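Local coordinates for multicopper oxidase (Uncultured bacterium, PDB 4E9X) that couples the one-electron oxidation of substrates to the reduction of dioxygen to water, using a type 1 copper and a trinuclear copper cluster, at the interface of chains A and B. Sequence-based numbering; all coordinates share one arbitrary frame. Chains: chain A/B, Multicopper oxidase.

The interface of chains A and B. Residues chain A 60, 62, 73, 75, 104, 106; chain B 204, 206, 227-228, 252, 254.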
loop_
_atom_site.group_PDB
_atom_site.type_symbol
_atom_site.label_atom_id
_atom_site.label_comp_id
_atom_site.label_asym_id
_atom_site.label_seq_id
_atom_site.Cartn_x
_atom_site.Cartn_y
_atom_site.Cartn_z
ATOM N N HIS A 60 -2.733 5.504 23.794
ATOM C CA HIS A 60 -2.103 6.496 22.949
ATOM C C HIS A 60 -3.146 7.197 22.079
ATOM O O HIS A 60 -4.087 6.593 21.535
ATOM C CB HIS A 60 -1.049 5.821 22.060
ATOM C CG HIS A 60 -0.580 6.724 20.953
ATOM N ND1 HIS A 60 0.064 7.928 21.163
ATOM C CD2 HIS A 60 -0.657 6.561 19.601
ATOM C CE1 HIS A 60 0.310 8.489 19.984
ATOM N NE2 HIS A 60 -0.092 7.664 19.015
ATOM N N HIS A 62 -3.635 8.956 18.868
ATOM C CA HIS A 62 -2.944 8.999 17.591
ATOM C C HIS A 62 -3.394 10.225 16.841
ATOM O O HIS A 62 -4.519 10.330 16.396
ATOM C CB HIS A 62 -3.203 7.675 16.861
ATOM C CG HIS A 62 -2.476 7.594 15.530
ATOM N ND1 HIS A 62 -1.769 6.448 15.176
ATOM C CD2 HIS A 62 -2.365 8.443 14.453
ATOM C CE1 HIS A 62 -1.286 6.643 13.945
ATOM N NE2 HIS A 62 -1.628 7.867 13.527
ATOM N N ASP A 73 1.327 10.838 26.248
ATOM C CA ASP A 73 1.286 10.198 24.931
ATOM C C ASP A 73 0.939 8.703 24.957
ATOM O O ASP A 73 0.565 8.124 23.908
ATOM C CB ASP A 73 2.648 10.428 24.262
ATOM C CG ASP A 73 2.617 10.158 22.759
ATOM O OD1 ASP A 73 1.680 10.605 22.078
ATOM O OD2 ASP A 73 3.636 9.557 22.268
ATOM N N VAL A 75 2.832 5.871 25.776
ATOM C CA VAL A 75 3.738 4.830 25.252
ATOM C C VAL A 75 4.530 4.224 26.418
ATOM O O VAL A 75 5.300 4.924 27.094
ATOM C CB VAL A 75 4.695 5.482 24.238
ATOM C CG1 VAL A 75 5.676 4.425 23.751
ATOM C CG2 VAL A 75 3.875 6.041 23.075
ATOM N N HIS A 104 -5.731 4.219 20.803
ATOM C CA HIS A 104 -5.545 2.778 20.848
ATOM C C HIS A 104 -4.531 2.410 21.929
ATOM O O HIS A 104 -3.699 3.267 22.289
ATOM C CB HIS A 104 -5.066 2.210 19.498
ATOM C CG HIS A 104 -3.806 2.765 18.897
ATOM N ND1 HIS A 104 -2.544 2.409 19.287
ATOM C CD2 HIS A 104 -3.646 3.674 17.903
ATOM C CE1 HIS A 104 -1.647 3.086 18.543
ATOM N NE2 HIS A 104 -2.287 3.849 17.678
ATOM N N HIS A 106 -1.109 1.067 23.481
ATOM C CA HIS A 106 0.252 1.019 22.971
ATOM C C HIS A 106 1.144 0.026 23.725
ATOM O O HIS A 106 2.370 0.112 23.652
ATOM C CB HIS A 106 0.871 2.433 22.966
ATOM C CG HIS A 106 1.682 2.734 21.748
ATOM N ND1 HIS A 106 2.890 2.123 21.512
ATOM C CD2 HIS A 106 1.482 3.587 20.714
ATOM C CE1 HIS A 106 3.377 2.572 20.375
ATOM N NE2 HIS A 106 2.558 3.469 19.860
ATOM N N HIS B 204 5.047 6.262 11.276
ATOM C CA HIS B 204 4.229 7.180 12.055
ATOM C C HIS B 204 5.092 7.892 13.103
ATOM O O HIS B 204 5.769 7.216 13.885
ATOM C CB HIS B 204 3.133 6.377 12.762
ATOM C CG HIS B 204 2.364 7.138 13.801
ATOM N ND1 HIS B 204 1.816 8.399 13.546
ATOM C CD2 HIS B 204 2.063 6.849 15.073
ATOM C CE1 HIS B 204 1.192 8.827 14.660
ATOM N NE2 HIS B 204 1.317 7.918 15.640
ATOM N N HIS B 206 5.052 10.021 16.422
ATOM C CA HIS B 206 4.288 10.647 17.527
ATOM C C HIS B 206 4.706 12.071 17.719
ATOM O O HIS B 206 5.834 12.436 17.379
ATOM C CB HIS B 206 4.505 9.854 18.827
ATOM C CG HIS B 206 3.939 8.481 18.856
ATOM N ND1 HIS B 206 3.419 7.996 20.039
ATOM C CD2 HIS B 206 3.802 7.487 17.937
ATOM C CE1 HIS B 206 3.002 6.739 19.852
ATOM N NE2 HIS B 206 3.185 6.396 18.596
ATOM N N ASP B 227 0.531 12.114 9.410
ATOM C CA ASP B 227 1.156 11.543 10.584
ATOM C C ASP B 227 1.600 10.124 10.353
ATOM O O ASP B 227 2.403 9.603 11.147
ATOM C CB ASP B 227 0.273 11.684 11.828
ATOM C CG ASP B 227 -1.015 10.918 11.811
ATOM O OD1 ASP B 227 -1.036 9.712 11.448
ATOM O OD2 ASP B 227 -2.055 11.543 12.184
ATOM N N THR B 228 1.199 9.501 9.226
ATOM C CA THR B 228 1.612 8.148 8.883
ATOM C C THR B 228 1.859 8.119 7.400
ATOM O O THR B 228 0.971 8.465 6.598
ATOM C CB THR B 228 0.479 7.168 9.250
ATOM O OG1 THR B 228 0.200 7.276 10.655
ATOM C CG2 THR B 228 0.876 5.713 8.990
ATOM N N HIS B 252 7.736 5.114 14.420
ATOM C CA HIS B 252 7.813 3.689 14.142
ATOM C C HIS B 252 6.934 3.257 13.002
ATOM O O HIS B 252 6.007 3.961 12.624
ATOM C CB HIS B 252 7.414 2.919 15.420
ATOM C CG HIS B 252 5.990 3.126 15.832
ATOM N ND1 HIS B 252 4.904 2.402 15.372
ATOM C CD2 HIS B 252 5.468 4.039 16.667
ATOM C CE1 HIS B 252 3.803 2.844 15.903
ATOM N NE2 HIS B 252 4.097 3.861 16.738
ATOM N N HIS B 254 3.858 1.400 11.750
ATOM C CA HIS B 254 2.589 1.137 12.401
ATOM C C HIS B 254 1.958 -0.169 11.929
ATOM O O HIS B 254 0.850 -0.505 12.388
ATOM C CB HIS B 254 1.657 2.324 12.135
ATOM C CG HIS B 254 0.604 2.554 13.165
ATOM N ND1 HIS B 254 -0.427 1.675 13.491
ATOM C CD2 HIS B 254 0.390 3.648 13.952
ATOM C CE1 HIS B 254 -1.192 2.200 14.441
ATOM N NE2 HIS B 254 -0.734 3.428 14.751
#
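Eight histidines, four from each chain, meet here as A:His60, A:His62, A:His104 and A:His106 face B:His204, B:His206, B:His252 and B:His254, forming the intersubunit trinuclear copper site of a two-domain multicopper oxidase; oligomerisation thereby builds the oxygen-reducing centre. The site illustrates how second-shell carboxylates aim copper-binding imidazoles across a subunit boundary. A:His62, its CG anti to the backbone N (chi1 -178°), extends into chain B and lays its ring over that of B:His204, the planes 6° apart and the centroids 3.7 Å apart. Its NE2 donates to B:Asp227 OD1 at 2.8 Å, with the carboxylate oxygen in the imidazole plane but the donor well above the carboxylate plane. That oxygen also accepts from the B:Thr228 OG1 hydroxyl, so two donors grip it, while ND1 of A:His62 points toward the cluster. An alanine here would remove a copper ligand and would probably leave B:Asp227 without its partner across the interface and one face of B:His204 without its stacking ring. Chain B answers with B:His206, which stacks on A:His60 at a centroid separation of 3.8 Å and turns NE2 inward. The edge of this ring is pinned by A:Asp73, whose backbone O accepts from A:His60 ND1, so one residue positions both stacked rings. At its carboxylate, OD2 takes the nearly straight bond from B:His206 ND1, 2.7 Å long, on the syn side but tilted out of the carboxylate plane.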